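PDB 3NQP: SusD superfamily protein from Bacteroides fragilis NCTC 9343, which probably binds glycans at the outer membrane and helps pass them on for uptake. Local coordinates for residues I378-L387 against E441-Q451. Numbering follows the deposited sequence.
Sequences IFYRLPWVYL and EKDKEFIQEGQ
A buried contact built round a salt-bridge network of R381, E445 and E449 joins the start of helix 382-396 to the end of helix 431-445 and the turn after it. R381, at the N-cap position, suits its place because its chain, extended from CG to NE, carries a flat guanidinium whose N-H groups point outward in its plane. E449, in a type II beta turn, is gripped side-on: NE meets OE2 at 2.9 Å and NH2 meets OE1 at 2.8 Å, both through syn lone pairs, with the two planes only 13° apart. E445 offers the anti lone pair of OE2 to NH1 at 2.8 Å, its carboxylate turned 51° from the guanidinium. F446 lays CE1 over one guanidinium face, while its CZ packs 3.6 Å from W384 CB and its CE2 meets L387 CD1. The W384 indole turns an edge toward the F446 face, and its NE1 makes a weak bond to Q451 OE1, which also accepts K442 NZ, itself paired with D455. One water donates to I378 O and E449 OE2, another to F379 O and E449 O. E264 also pairs with R381; R333 and R412 (to E445) and K360 (to E449) would probably favour both carboxylates' ionised form.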
loop_
_atom_site.group_PDB
_atom_site.type_symbol
_atom_site.label_atom_id
_atom_site.label_comp_id
_atom_site.label_asym_id
_atom_site.label_seq_id
_atom_site.Cartn_x
_atom_site.Cartn_y
_atom_site.Cartn_z
ATOM N N ILE A 378 -3.290 -0.589 7.361
ATOM C CA ILE A 378 -1.869 -0.643 7.783
ATOM C C ILE A 378 -1.058 -0.159 6.609
ATOM O O ILE A 378 -1.245 -0.678 5.502
ATOM C CB ILE A 378 -1.432 -2.094 8.125
ATOM C CG1 ILE A 378 -2.342 -2.642 9.229
ATOM C CG2 ILE A 378 0.104 -2.127 8.439
ATOM C CD1 ILE A 378 -2.240 -4.129 9.551
ATOM N N PHE A 379 -0.217 0.858 6.825
ATOM C CA PHE A 379 0.703 1.348 5.823
ATOM C C PHE A 379 2.076 0.687 5.960
ATOM O O PHE A 379 2.666 0.346 4.957
ATOM C CB PHE A 379 0.865 2.875 5.930
ATOM C CG PHE A 379 -0.293 3.660 5.401
ATOM C CD1 PHE A 379 -1.434 3.058 4.900
ATOM C CD2 PHE A 379 -0.232 5.035 5.442
ATOM C CE1 PHE A 379 -2.480 3.835 4.400
ATOM C CE2 PHE A 379 -1.261 5.811 4.941
ATOM C CZ PHE A 379 -2.374 5.227 4.425
ATOM N N TYR A 380 2.585 0.518 7.183
ATOM C CA TYR A 380 3.855 -0.195 7.391
ATOM C C TYR A 380 3.700 -1.204 8.518
ATOM O O TYR A 380 3.236 -0.820 9.585
ATOM C CB TYR A 380 4.974 0.740 7.779
ATOM C CG TYR A 380 5.276 1.781 6.770
ATOM C CD1 TYR A 380 5.819 1.418 5.527
ATOM C CD2 TYR A 380 4.995 3.116 6.999
ATOM C CE1 TYR A 380 6.106 2.326 4.583
ATOM C CE2 TYR A 380 5.294 4.078 6.011
ATOM C CZ TYR A 380 5.841 3.666 4.799
ATOM O OH TYR A 380 6.172 4.552 3.787
ATOM N N ARG A 381 4.086 -2.458 8.267
ATOM C CA ARG A 381 4.239 -3.462 9.343
ATOM C C ARG A 381 5.534 -4.291 9.124
ATOM O O ARG A 381 6.193 -4.179 8.083
ATOM C CB ARG A 381 2.991 -4.326 9.427
ATOM C CG ARG A 381 2.617 -5.020 8.189
ATOM C CD ARG A 381 1.403 -5.915 8.418
ATOM N NE ARG A 381 0.988 -6.566 7.187
ATOM C CZ ARG A 381 1.346 -7.794 6.778
ATOM N NH1 ARG A 381 2.146 -8.589 7.475
ATOM N NH2 ARG A 381 0.885 -8.239 5.629
ATOM N N LEU A 382 5.925 -5.081 10.104
ATOM C CA LEU A 382 7.290 -5.604 10.122
ATOM C C LEU A 382 7.670 -6.486 8.910
ATOM O O LEU A 382 8.777 -6.341 8.422
ATOM C CB LEU A 382 7.559 -6.339 11.455
ATOM C CG LEU A 382 8.998 -6.463 11.916
ATOM C CD1 LEU A 382 9.556 -4.999 12.139
ATOM C CD2 LEU A 382 9.038 -7.349 13.217
ATOM N N PRO A 383 6.793 -7.414 8.420
ATOM C CA PRO A 383 7.226 -8.190 7.254
ATOM C C PRO A 383 7.532 -7.345 5.995
ATOM O O PRO A 383 8.328 -7.775 5.130
ATOM C CB PRO A 383 6.040 -9.160 6.978
ATOM C CG PRO A 383 5.364 -9.314 8.325
ATOM C CD PRO A 383 5.504 -7.886 8.928
ATOM N N TRP A 384 6.931 -6.169 5.888
ATOM C CA TRP A 384 7.311 -5.216 4.820
ATOM C C TRP A 384 8.779 -4.821 4.993
ATOM O O TRP A 384 9.516 -4.704 4.011
ATOM C CB TRP A 384 6.366 -3.998 4.783
ATOM C CG TRP A 384 6.749 -2.952 3.755
ATOM C CD1 TRP A 384 6.310 -2.863 2.474
ATOM C CD2 TRP A 384 7.621 -1.868 3.956
ATOM N NE1 TRP A 384 6.881 -1.793 1.841
ATOM C CE2 TRP A 384 7.708 -1.169 2.732
ATOM C CE3 TRP A 384 8.384 -1.426 5.052
ATOM C CZ2 TRP A 384 8.517 -0.040 2.570
ATOM C CZ3 TRP A 384 9.141 -0.304 4.908
ATOM C CH2 TRP A 384 9.216 0.375 3.682
ATOM N N VAL A 385 9.212 -4.624 6.233
ATOM C CA VAL A 385 10.583 -4.180 6.503
ATOM C C VAL A 385 11.519 -5.319 6.063
ATOM O O VAL A 385 12.492 -5.111 5.313
ATOM C CB VAL A 385 10.814 -3.701 7.968
ATOM C CG1 VAL A 385 12.269 -3.367 8.166
ATOM C CG2 VAL A 385 9.869 -2.477 8.362
ATOM N N TYR A 386 11.168 -6.531 6.461
ATOM C CA TYR A 386 11.921 -7.684 6.024
ATOM C C TYR A 386 12.030 -7.864 4.500
ATOM O O TYR A 386 13.117 -8.135 4.007
ATOM C CB TYR A 386 11.320 -8.985 6.593
ATOM C CG TYR A 386 11.307 -9.188 8.094
ATOM C CD1 TYR A 386 12.317 -8.712 8.918
ATOM C CD2 TYR A 386 10.341 -10.036 8.665
ATOM C CE1 TYR A 386 12.297 -8.961 10.294
ATOM C CE2 TYR A 386 10.318 -10.274 10.020
ATOM C CZ TYR A 386 11.312 -9.763 10.821
ATOM O OH TYR A 386 11.276 -10.020 12.145
ATOM N N LEU A 387 10.918 -7.773 3.759
ATOM C CA LEU A 387 10.981 -8.022 2.308
ATOM C C LEU A 387 11.651 -6.859 1.564
ATOM O O LEU A 387 12.237 -7.048 0.501
ATOM C CB LEU A 387 9.600 -8.399 1.758
ATOM C CG LEU A 387 9.131 -9.781 2.309
ATOM C CD1 LEU A 387 7.693 -9.981 1.937
ATOM C CD2 LEU A 387 10.018 -10.934 1.819
ATOM N N GLU A 441 6.500 -13.264 -2.765
ATOM C CA GLU A 441 6.214 -13.244 -1.339
ATOM C C GLU A 441 5.425 -11.992 -0.938
ATOM O O GLU A 441 4.519 -12.066 -0.146
ATOM C CB GLU A 441 7.513 -13.369 -0.528
ATOM C CG GLU A 441 7.299 -14.002 0.860
ATOM C CD GLU A 441 6.716 -15.379 0.807
ATOM O OE1 GLU A 441 7.102 -16.152 -0.094
ATOM O OE2 GLU A 441 5.840 -15.659 1.639
ATOM N N LYS A 442 5.802 -10.831 -1.466
ATOM C CA LYS A 442 4.986 -9.616 -1.307
ATOM C C LYS A 442 3.574 -9.797 -1.884
ATOM O O LYS A 442 2.615 -9.321 -1.299
ATOM C CB LYS A 442 5.673 -8.412 -1.957
ATOM C CG LYS A 442 6.857 -7.913 -1.142
ATOM C CD LYS A 442 7.347 -6.491 -1.551
ATOM C CE LYS A 442 6.374 -5.428 -1.004
ATOM N NZ LYS A 442 6.875 -4.022 -1.304
ATOM N N ASP A 443 3.462 -10.498 -3.009
ATOM C CA ASP A 443 2.171 -10.731 -3.654
ATOM C C ASP A 443 1.229 -11.500 -2.745
ATOM O O ASP A 443 0.033 -11.275 -2.762
ATOM C CB ASP A 443 2.344 -11.563 -4.949
ATOM C CG ASP A 443 2.853 -10.748 -6.119
ATOM O OD1 ASP A 443 2.898 -9.488 -6.016
ATOM O OD2 ASP A 443 3.258 -11.398 -7.124
ATOM N N LYS A 444 1.776 -12.460 -2.015
ATOM C CA LYS A 444 1.019 -13.230 -1.042
ATOM C C LYS A 444 0.783 -12.523 0.291
ATOM O O LYS A 444 -0.307 -12.664 0.894
ATOM C CB LYS A 444 1.704 -14.538 -0.769
ATOM C CG LYS A 444 1.642 -15.531 -1.889
ATOM C CD LYS A 444 2.509 -16.735 -1.503
ATOM C CE LYS A 444 2.687 -17.631 -2.688
ATOM N NZ LYS A 444 3.357 -18.881 -2.308
ATOM N N GLU A 445 1.808 -11.801 0.768
ATOM C CA GLU A 445 1.798 -11.219 2.115
ATOM C C GLU A 445 0.892 -9.977 2.180
ATOM O O GLU A 445 0.234 -9.722 3.202
ATOM C CB GLU A 445 3.224 -10.861 2.551
ATOM C CG GLU A 445 3.435 -10.357 3.969
ATOM C CD GLU A 445 3.089 -11.401 5.042
ATOM O OE1 GLU A 445 3.072 -12.602 4.743
ATOM O OE2 GLU A 445 2.838 -11.001 6.174
ATOM N N PHE A 446 0.873 -9.218 1.095
ATOM C CA PHE A 446 0.318 -7.864 1.087
ATOM C C PHE A 446 -0.892 -7.630 0.150
ATOM O O PHE A 446 -1.115 -6.537 -0.363
ATOM C CB PHE A 446 1.420 -6.893 0.736
ATOM C CG PHE A 446 2.511 -6.857 1.704
ATOM C CD1 PHE A 446 2.287 -6.428 3.009
ATOM C CD2 PHE A 446 3.801 -7.255 1.350
ATOM C CE1 PHE A 446 3.314 -6.421 3.926
ATOM C CE2 PHE A 446 4.823 -7.224 2.274
ATOM C CZ PHE A 446 4.568 -6.812 3.565
ATOM N N ILE A 447 -1.686 -8.658 -0.031
ATOM C CA ILE A 447 -2.986 -8.521 -0.692
ATOM C C ILE A 447 -3.793 -7.438 0.023
ATOM O O ILE A 447 -3.981 -7.485 1.235
ATOM C CB ILE A 447 -3.741 -9.873 -0.741
ATOM C CG1 ILE A 447 -3.045 -10.812 -1.755
ATOM C CG2 ILE A 447 -5.226 -9.663 -1.170
ATOM C CD1 ILE A 447 -3.597 -12.199 -1.834
ATOM N N GLN A 448 -4.214 -6.435 -0.751
ATOM C CA GLN A 448 -5.058 -5.369 -0.285
ATOM C C GLN A 448 -4.296 -4.386 0.617
ATOM O O GLN A 448 -4.913 -3.684 1.382
ATOM C CB GLN A 448 -6.299 -5.911 0.432
ATOM C CG GLN A 448 -7.480 -4.973 0.375
ATOM C CD GLN A 448 -8.654 -5.487 1.159
ATOM O OE1 GLN A 448 -8.583 -5.613 2.381
ATOM N NE2 GLN A 448 -9.769 -5.746 0.458
ATOM N N GLU A 449 -2.961 -4.382 0.497
ATOM C CA GLU A 449 -2.055 -3.534 1.291
ATOM C C GLU A 449 -1.133 -2.685 0.391
ATOM O O GLU A 449 -0.176 -2.083 0.862
ATOM C CB GLU A 449 -1.270 -4.393 2.277
ATOM C CG GLU A 449 -2.039 -4.837 3.495
ATOM C CD GLU A 449 -1.158 -5.609 4.428
ATOM O OE1 GLU A 449 -1.014 -6.858 4.192
ATOM O OE2 GLU A 449 -0.585 -4.968 5.366
ATOM N N GLY A 450 -1.487 -2.564 -0.886
ATOM C CA GLY A 450 -1.026 -1.441 -1.703
ATOM C C GLY A 450 0.422 -1.486 -2.183
ATOM O O GLY A 450 1.064 -0.438 -2.330
ATOM N N GLN A 451 0.949 -2.683 -2.413
ATOM C CA GLN A 451 2.327 -2.797 -2.844
ATOM C C GLN A 451 2.594 -3.137 -4.333
ATOM O O GLN A 451 3.631 -2.705 -4.906
ATOM C CB GLN A 451 3.031 -3.839 -1.997
ATOM C CG GLN A 451 3.025 -3.556 -0.486
ATOM C CD GLN A 451 3.754 -2.304 -0.129
ATOM O OE1 GLN A 451 4.956 -2.156 -0.388
ATOM N NE2 GLN A 451 3.018 -1.347 0.446
HETATM O O HOH W 1 0.691 -2.689 4.893
HETATM O O HOH W 2 1.105 -0.479 2.751
#